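Local structure of spheroplast protein Y (3OEO) at residues R55-E60 / A83-Q88. The protein is a homodimeric periplasmic chaperone that probably works without ATP to limit aggregation of unfolded proteins and help them refold. Numbering follows the deposited sequence.
Sequences RPPLEE and AKMEEQ. With CD (cadmium ion), chain J.
In Lys84, chi1 (-172°) sends CG anti to the backbone N and chi3 (72°) turns CE out of the extended line, while in Glu60 chi2 (82°) swings CD round, so that the ammonium and carboxylate groups come together where the two side chains cross at about a right angle. Their charged ends form a salt bridge, Glu60 OE2 to Lys84 NZ at 3.5 Å. Glu60 OE2 lies beside the last two atoms of the lysine chain, 3.2 Å from Lys84 CE. Lower on the same glutamate, the methylene groups are used differently: Met85, bent at chi2 and chi3, runs antiparallel alongside Glu60 and lays its methyl CE 3.5 Å from Glu60 CB. An alanine here, lacking the CG and carboxylate of Glu60, would probably leave the Lys84 ammonium without its salt-bridge mate and Met85 CE with CB alone to pack on from this residue.

That methyl also reaches Pro57, with Met85 CE 4.2 Å from Pro57 CG. The Gln88 side chain crosses the same proline ring, and Gln88 NE2 rests 3.5 Å from Pro57 CD and equally near Pro57 CG. At the Lys84 end, Glu59 OE1 and OE2 both bind a cadmium ion at 2.6 Å, and a water is a further ligand of the metal. Glu59 OE2 is 4.0 Å from Lys84 NZ, close enough for a likely weak electrostatic attraction but not a bond.

The contact places the loop before helix 60-68 against segment 83-88, which runs into helix 87-104, within the all-helical CpxP/Spy fold, whose homodimer forms an elongated cradle.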
# COMPACT_ATOMS: atom_id res chain seq x y z
N ARG A 55 -9.53 -3.99 -8.71
CA ARG A 55 -8.31 -4.07 -7.90
C ARG A 55 -7.23 -5.10 -8.36
O ARG A 55 -6.04 -4.80 -8.26
CB ARG A 55 -8.65 -4.29 -6.42
CG ARG A 55 -9.52 -3.21 -5.79
CD ARG A 55 -9.46 -3.22 -4.26
NE ARG A 55 -8.26 -2.55 -3.75
CZ ARG A 55 -8.16 -1.25 -3.51
NH1 ARG A 55 -9.18 -0.43 -3.74
NH2 ARG A 55 -7.02 -0.74 -3.04
N PRO A 56 -7.64 -6.29 -8.84
CA PRO A 56 -6.62 -7.33 -9.01
C PRO A 56 -6.18 -7.67 -10.45
O PRO A 56 -7.01 -8.12 -11.26
CB PRO A 56 -7.30 -8.56 -8.38
CG PRO A 56 -8.81 -8.31 -8.55
CD PRO A 56 -8.99 -6.86 -9.00
N PRO A 57 -4.89 -7.48 -10.77
CA PRO A 57 -4.30 -8.16 -11.93
C PRO A 57 -3.73 -9.52 -11.48
O PRO A 57 -2.85 -9.58 -10.62
CB PRO A 57 -3.19 -7.21 -12.39
CG PRO A 57 -2.82 -6.42 -11.17
CD PRO A 57 -3.95 -6.50 -10.17
N LEU A 58 -4.24 -10.60 -12.07
CA LEU A 58 -4.02 -11.95 -11.54
C LEU A 58 -2.66 -12.61 -11.81
O LEU A 58 -2.34 -13.63 -11.19
CB LEU A 58 -5.16 -12.88 -11.97
CG LEU A 58 -6.45 -12.81 -11.15
CD1 LEU A 58 -7.61 -13.43 -11.91
CD2 LEU A 58 -6.29 -13.47 -9.78
N GLU A 59 -1.86 -12.04 -12.71
CA GLU A 59 -0.57 -12.64 -13.10
C GLU A 59 0.65 -11.93 -12.52
O GLU A 59 1.76 -12.47 -12.55
CB GLU A 59 -0.46 -12.74 -14.63
CG GLU A 59 -0.41 -11.40 -15.34
CD GLU A 59 0.13 -11.48 -16.74
OE1 GLU A 59 -0.53 -12.12 -17.60
OE2 GLU A 59 1.20 -10.90 -17.00
N GLU A 60 0.46 -10.71 -12.01
CA GLU A 60 1.56 -9.90 -11.48
C GLU A 60 1.94 -10.33 -10.07
O GLU A 60 3.11 -10.25 -9.69
CB GLU A 60 1.21 -8.41 -11.52
CG GLU A 60 1.57 -7.71 -12.84
CD GLU A 60 0.53 -7.89 -13.94
OE1 GLU A 60 -0.28 -8.83 -13.87
OE2 GLU A 60 0.52 -7.07 -14.88
N ALA A 83 6.59 -0.59 -12.25
CA ALA A 83 5.96 0.51 -12.98
C ALA A 83 4.81 0.07 -13.90
O ALA A 83 4.08 0.92 -14.42
CB ALA A 83 7.00 1.31 -13.77
N LYS A 84 4.67 -1.24 -14.12
CA LYS A 84 3.47 -1.79 -14.76
C LYS A 84 2.35 -1.73 -13.72
O LYS A 84 1.17 -1.62 -14.05
CB LYS A 84 3.72 -3.22 -15.25
CG LYS A 84 2.60 -3.82 -16.11
CD LYS A 84 3.05 -5.01 -16.96
CE LYS A 84 3.31 -6.27 -16.13
NZ LYS A 84 3.36 -7.52 -16.94
N MET A 85 2.77 -1.77 -12.46
CA MET A 85 1.89 -1.55 -11.32
C MET A 85 1.91 -0.05 -10.94
O MET A 85 2.18 0.30 -9.79
CB MET A 85 2.33 -2.42 -10.14
CG MET A 85 2.95 -3.77 -10.56
SD MET A 85 2.66 -5.09 -9.36
CE MET A 85 0.92 -5.41 -9.67
N GLU A 86 1.68 0.81 -11.93
CA GLU A 86 1.54 2.25 -11.70
C GLU A 86 0.14 2.65 -12.12
O GLU A 86 -0.54 3.37 -11.39
CB GLU A 86 2.60 3.08 -12.46
CG GLU A 86 2.18 3.57 -13.85
CD GLU A 86 2.94 4.80 -14.34
OE1 GLU A 86 3.73 5.37 -13.55
OE2 GLU A 86 2.75 5.19 -15.51
N GLU A 87 -0.28 2.17 -13.29
CA GLU A 87 -1.64 2.35 -13.79
C GLU A 87 -2.65 1.89 -12.74
O GLU A 87 -3.63 2.59 -12.47
CB GLU A 87 -1.84 1.58 -15.11
CG GLU A 87 -0.78 1.84 -16.22
CD GLU A 87 -0.95 0.98 -17.48
OE1 GLU A 87 -1.80 0.06 -17.51
OE2 GLU A 87 -0.21 1.22 -18.46
N GLN A 88 -2.39 0.74 -12.13
CA GLN A 88 -3.30 0.14 -11.16
C GLN A 88 -3.29 0.85 -9.81
O GLN A 88 -4.33 1.07 -9.20
CB GLN A 88 -2.97 -1.34 -10.94
CG GLN A 88 -1.56 -1.58 -10.42
CD GLN A 88 -1.49 -2.56 -9.27
OE1 GLN A 88 -0.62 -2.46 -8.41
NE2 GLN A 88 -2.42 -3.51 -9.24
CD CD J . -0.33 -9.92 -18.90
O HOH W 1 0.05 -7.64 -20.27